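Agmatine ureohydrolase (Thermoplasma volcanium GSS1, PDB 3PZL) probably hydrolyses agmatine to putrescine and urea as a manganese-dependent member of the arginase family. Local coordinates at residues S147-S152 / V163-L168; G129-L134 / D169-G174. One frame throughout, in Å; residues are numbered along the deposited sequence.

Contact 1: residues S147-S152 / V163-L168. With MN (manganese (II) ion), chain F.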
loop_
_atom_site.group_PDB
_atom_site.type_symbol
_atom_site.label_atom_id
_atom_site.label_comp_id
_atom_site.label_asym_id
_atom_site.label_seq_id
_atom_site.Cartn_x
_atom_site.Cartn_y
_atom_site.Cartn_z
ATOM N N SER B 147 11.089 16.220 23.341
ATOM C CA SER B 147 12.335 16.802 23.842
ATOM C C SER B 147 13.415 15.755 23.709
ATOM O O SER B 147 13.597 14.927 24.592
ATOM C CB SER B 147 12.188 17.177 25.308
ATOM O OG SER B 147 11.799 16.066 26.100
ATOM N N ASP B 148 14.104 15.722 22.586
ATOM C CA ASP B 148 15.136 14.718 22.399
ATOM C C ASP B 148 16.244 15.045 23.403
ATOM O O ASP B 148 17.375 15.333 23.034
ATOM C CB ASP B 148 15.662 14.726 20.963
ATOM C CG ASP B 148 14.592 15.044 19.942
ATOM O OD1 ASP B 148 13.464 14.500 20.019
ATOM O OD2 ASP B 148 14.886 15.844 19.023
ATOM N N PHE B 149 15.885 14.992 24.679
ATOM C CA PHE B 149 16.701 15.497 25.767
ATOM C C PHE B 149 16.795 14.360 26.728
ATOM O O PHE B 149 15.983 14.257 27.627
ATOM C CB PHE B 149 15.973 16.670 26.430
ATOM C CG PHE B 149 16.686 17.280 27.603
ATOM C CD1 PHE B 149 17.665 18.270 27.417
ATOM C CD2 PHE B 149 16.319 16.928 28.898
ATOM C CE1 PHE B 149 18.297 18.850 28.503
ATOM C CE2 PHE B 149 16.943 17.498 29.981
ATOM C CZ PHE B 149 17.940 18.461 29.782
ATOM N N ARG B 150 17.767 13.481 26.507
ATOM C CA ARG B 150 17.892 12.265 27.271
ATOM C C ARG B 150 19.376 12.062 27.392
ATOM O O ARG B 150 20.099 12.243 26.425
ATOM C CB ARG B 150 17.257 11.110 26.494
ATOM C CG ARG B 150 16.573 10.032 27.356
ATOM C CD ARG B 150 15.994 8.910 26.487
ATOM N NE ARG B 150 14.933 8.137 27.145
ATOM C CZ ARG B 150 13.641 8.159 26.798
ATOM N NH1 ARG B 150 13.205 8.924 25.810
ATOM N NH2 ARG B 150 12.760 7.420 27.442
ATOM N N SER B 151 19.847 11.697 28.572
ATOM C CA SER B 151 21.282 11.560 28.751
ATOM C C SER B 151 21.875 10.479 27.824
ATOM O O SER B 151 22.924 10.686 27.215
ATOM C CB SER B 151 21.628 11.328 30.219
ATOM O OG SER B 151 22.826 12.041 30.553
ATOM N N SER B 152 21.184 9.343 27.705
ATOM C CA SER B 152 21.568 8.290 26.755
ATOM C C SER B 152 20.405 7.345 26.410
ATOM O O SER B 152 19.451 7.199 27.184
ATOM C CB SER B 152 22.762 7.483 27.280
ATOM O OG SER B 152 23.248 6.611 26.285
ATOM N N VAL B 163 19.446 14.236 21.100
ATOM C CA VAL B 163 19.967 15.383 20.357
ATOM C C VAL B 163 19.945 16.692 21.179
ATOM O O VAL B 163 20.946 17.406 21.231
ATOM C CB VAL B 163 19.345 15.526 18.933
ATOM C CG1 VAL B 163 17.905 15.470 18.998
ATOM C CG2 VAL B 163 19.753 16.830 18.267
ATOM N N THR B 164 18.831 16.988 21.839
ATOM C CA THR B 164 18.728 18.233 22.601
ATOM C C THR B 164 19.736 18.266 23.730
ATOM O O THR B 164 20.296 19.304 24.021
ATOM C CB THR B 164 17.309 18.485 23.167
ATOM O OG1 THR B 164 16.356 18.498 22.096
ATOM C CG2 THR B 164 17.255 19.837 23.870
ATOM N N ARG B 165 19.958 17.122 24.360
ATOM C CA ARG B 165 20.851 17.041 25.487
ATOM C C ARG B 165 22.253 17.366 25.046
ATOM O O ARG B 165 22.922 18.201 25.640
ATOM C CB ARG B 165 20.824 15.650 26.072
ATOM C CG ARG B 165 21.455 15.579 27.435
ATOM C CD ARG B 165 20.422 15.739 28.519
ATOM N NE ARG B 165 21.075 15.974 29.803
ATOM C CZ ARG B 165 20.537 15.716 30.994
ATOM N NH1 ARG B 165 19.311 15.188 31.091
ATOM N NH2 ARG B 165 21.232 15.987 32.096
ATOM N N ARG B 166 22.690 16.694 23.992
ATOM C CA ARG B 166 24.000 16.939 23.406
ATOM C C ARG B 166 24.135 18.385 22.917
ATOM O O ARG B 166 25.254 18.915 22.842
ATOM C CB ARG B 166 24.263 15.933 22.280
ATOM C CG ARG B 166 25.466 14.989 22.468
ATOM C CD ARG B 166 25.745 14.565 23.906
ATOM N NE ARG B 166 24.865 13.476 24.298
ATOM C CZ ARG B 166 24.256 13.390 25.479
ATOM N NH1 ARG B 166 24.416 14.344 26.398
ATOM N NH2 ARG B 166 23.470 12.352 25.727
ATOM N N ALA B 167 23.004 19.027 22.621
ATOM C CA ALA B 167 23.009 20.427 22.196
ATOM C C ALA B 167 23.296 21.373 23.364
ATOM O O ALA B 167 24.105 22.285 23.244
ATOM C CB ALA B 167 21.708 20.784 21.510
ATOM N N LEU B 168 22.640 21.125 24.493
ATOM C CA LEU B 168 22.878 21.862 25.722
ATOM C C LEU B 168 24.335 21.721 26.184
ATOM O O LEU B 168 24.950 22.705 26.606
ATOM C CB LEU B 168 21.903 21.402 26.817
ATOM C CG LEU B 168 21.808 22.204 28.121
ATOM C CD1 LEU B 168 21.650 23.679 27.833
ATOM C CD2 LEU B 168 20.657 21.723 28.970
HETATM MN MN MN F . 14.321 14.528 17.400
#
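Asp148 O takes two backbone N-H groups from the first turn of helix 163-171: Thr164 N at 2.5 Å and, more weakly, Arg165 N at 3.4 Å from the same Asp148 O. Neither bond is straight; the N-H...O angle at Thr164 is 131°, and the donor lies out of the carbonyl plane. The loop is thus tied to the helix start just where Asp148 turns its side chain to the metal. Asp148 OD2 binds a manganese ion at 2.2 Å, and Val163 runs alongside this carboxylate, pointing the same way, with its CG1 methyl against it. One residue on, Phe149 holds its ring beside the helix, CG anti to the backbone N (chi1 179°), where it meets Thr164, Arg165 and Leu168. Arg165 lies across one face: CD sits above the ring centre at 3.8 Å from the centroid, a CH-pi contact. Beyond CD the guanidinium stacks nearly flat and off-centre, its plane turned 21° from the ring, with NH1 3.5 Å from Phe149 CE2. Ser151 OG approaches the other face of that guanidinium, while Asp191 forms a salt bridge with Arg165 NH1. Around the ring edge come Thr164 CG2 and, 3.7 Å from Phe149 CE1, Leu168 CD2; Phe194 adds a second ring set almost perpendicular. An alanine at Phe149 would probably leave the Arg165 side chain without its flat support, able to turn about its Asp191 tether, and open a gap beside Leu168. His124, Asp144 and Asp229 are the other protein ligands of the ion held by Asp148, and a second manganese lies close by. Asp144, His146 and Asp148 form the Asp-x-His-x-Asp metal-binding signature of the arginase family, in the loop after strand 138-143.

Contact 2: residues G129-L134 / D169-G174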
loop_
_atom_site.group_PDB
_atom_site.type_symbol
_atom_site.label_atom_id
_atom_site.label_comp_id
_atom_site.label_asym_id
_atom_site.label_seq_id
_atom_site.Cartn_x
_atom_site.Cartn_y
_atom_site.Cartn_z
ATOM N N GLY B 129 26.002 17.382 14.803
ATOM C CA GLY B 129 27.157 17.767 14.027
ATOM C C GLY B 129 27.121 19.246 13.797
ATOM O O GLY B 129 27.981 19.978 14.281
ATOM N N ALA B 130 26.097 19.689 13.090
ATOM C CA ALA B 130 25.925 21.085 12.760
ATOM C C ALA B 130 26.035 22.008 13.994
ATOM O O ALA B 130 26.616 23.088 13.904
ATOM C CB ALA B 130 24.614 21.279 12.020
ATOM N N VAL B 131 25.537 21.564 15.150
ATOM C CA VAL B 131 25.586 22.387 16.371
ATOM C C VAL B 131 27.013 22.607 16.901
ATOM O O VAL B 131 27.271 23.602 17.550
ATOM C CB VAL B 131 24.717 21.816 17.502
ATOM C CG1 VAL B 131 24.633 22.814 18.660
ATOM C CG2 VAL B 131 23.320 21.488 17.000
ATOM N N ARG B 132 27.929 21.681 16.619
ATOM C CA ARG B 132 29.326 21.817 17.040
ATOM C C ARG B 132 29.968 22.961 16.277
ATOM O O ARG B 132 30.950 23.529 16.738
ATOM C CB ARG B 132 30.138 20.542 16.763
ATOM C CG ARG B 132 29.867 19.355 17.672
ATOM C CD ARG B 132 30.606 18.128 17.151
ATOM N NE ARG B 132 30.323 16.906 17.905
ATOM C CZ ARG B 132 30.816 15.704 17.611
ATOM N NH1 ARG B 132 31.640 15.534 16.582
ATOM N NH2 ARG B 132 30.475 14.668 18.350
ATOM N N ALA B 133 29.420 23.287 15.112
ATOM C CA ALA B 133 30.033 24.276 14.255
ATOM C C ALA B 133 29.617 25.736 14.555
ATOM O O ALA B 133 30.218 26.701 14.051
ATOM C CB ALA B 133 29.816 23.902 12.824
ATOM N N LEU B 134 28.610 25.886 15.413
ATOM C CA LEU B 134 28.009 27.194 15.706
ATOM C C LEU B 134 28.899 28.185 16.458
ATOM O O LEU B 134 29.502 27.850 17.475
ATOM C CB LEU B 134 26.692 27.017 16.473
ATOM C CG LEU B 134 25.607 26.172 15.795
ATOM C CD1 LEU B 134 24.368 26.195 16.646
ATOM C CD2 LEU B 134 25.286 26.634 14.355
ATOM N N ASP B 169 24.884 20.510 26.089
ATOM C CA ASP B 169 26.278 20.274 26.447
ATOM C C ASP B 169 27.188 21.208 25.663
ATOM O O ASP B 169 28.215 21.653 26.177
ATOM C CB ASP B 169 26.696 18.813 26.185
ATOM C CG ASP B 169 26.151 17.823 27.228
ATOM O OD1 ASP B 169 25.542 18.231 28.250
ATOM O OD2 ASP B 169 26.334 16.610 27.009
ATOM N N LEU B 170 26.799 21.506 24.420
ATOM C CA LEU B 170 27.628 22.336 23.538
ATOM C C LEU B 170 27.407 23.830 23.709
ATOM O O LEU B 170 28.364 24.604 23.652
ATOM C CB LEU B 170 27.445 21.941 22.078
ATOM C CG LEU B 170 28.155 20.645 21.685
ATOM C CD1 LEU B 170 27.498 19.956 20.494
ATOM C CD2 LEU B 170 29.622 20.919 21.424
ATOM N N LEU B 171 26.161 24.238 23.936
ATOM C CA LEU B 171 25.820 25.663 23.921
ATOM C C LEU B 171 25.655 26.263 25.294
ATOM O O LEU B 171 25.995 27.417 25.507
ATOM C CB LEU B 171 24.557 25.905 23.103
ATOM C CG LEU B 171 24.731 25.408 21.674
ATOM C CD1 LEU B 171 23.405 25.376 20.944
ATOM C CD2 LEU B 171 25.805 26.216 20.918
ATOM N N GLY B 172 25.123 25.476 26.217
ATOM C CA GLY B 172 24.812 25.979 27.537
ATOM C C GLY B 172 23.449 26.629 27.565
ATOM O O GLY B 172 22.695 26.559 26.601
ATOM N N GLU B 173 23.156 27.286 28.681
ATOM C CA GLU B 173 21.837 27.840 28.965
ATOM C C GLU B 173 21.448 28.991 28.045
ATOM O O GLU B 173 22.310 29.698 27.533
ATOM C CB GLU B 173 21.775 28.288 30.426
ATOM C CG GLU B 173 20.385 28.735 30.880
ATOM C CD GLU B 173 20.178 28.653 32.390
ATOM O OE1 GLU B 173 21.179 28.651 33.152
ATOM O OE2 GLU B 173 18.997 28.582 32.805
ATOM N N GLY B 174 20.143 29.158 27.842
ATOM C CA GLY B 174 19.585 30.293 27.104
ATOM C C GLY B 174 19.855 30.316 25.611
ATOM O O GLY B 174 19.483 31.256 24.914
#
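Leu171, on the last turn of helix 163-171, reaches across to Val131 on helix 126-132. Its CB starts toward the other segment, and CG, set anti to the carbonyl carbon (chi1 -58°), comes 4.0 Å from Val131 CG1. From there CD1 continues the chain, anti to CA, and makes the closer approach, 3.6 Å to Val131 CG1. The same Leu171 CD1 also faces Leu134 CD1, a looser meeting at 4.5 Å, so the tip of the leucine is shared between the helical valine and a leucine in the turn that follows. The two side chains of Val131 and Leu171 meet at about a right angle. Val131 places CG1 anti to its backbone N, where it serves both leucines of the facing segment: Leu170 CD1 lies 4.4 Å from Val131 CG1. Leu170 is more exposed and spends its methyls chiefly on the aliphatic part of an arginine. Its CD1 is 3.7 Å from Arg132 CG, with CD2 somewhat farther from that carbon. The CA-CB bond of Arg132 points away from this partner, yet CG, anti to the carbonyl carbon, still offers Leu170 a hydrocarbon surface, and the extended chain beyond carries the guanidinium to a salt bridge with Asp101. The meeting side chains are therefore apolar, apart from the arginine whose charged end lies beyond them. In 169-174 the helix ends with Leu171, and Gly172, with a positive phi of 85°, turns the chain away. Ala130, Arg132 and Ala133 pack on helix 96-112, and Ala130 and Leu134 also touch Tyr225 of strand 223-229, so helix 126-132 is wedged between helix 96-112, the central parallel sheet and the end of helix 163-171.

In the fold
Contacts 1 and 2 share helix 163-171: its first six residues belong to contact 1 and its last three, with the exit loop, to contact 2. Their centres are 11 Å apart, on the same side of the chain's centre, and they touch where Leu168 CD1 meets the backbone of Glu173. Along the chain come 129-134, strand 138-143, loop 147-152, then 163-168 and 169-174, so contact 1 falls between the two segments of contact 2. Strand 138-143 of the parallel sheet and the long loop after it connect the two helices. One end of helix 163-171 thus borders the manganese site, while the other packs on helix 126-132, away from the metals.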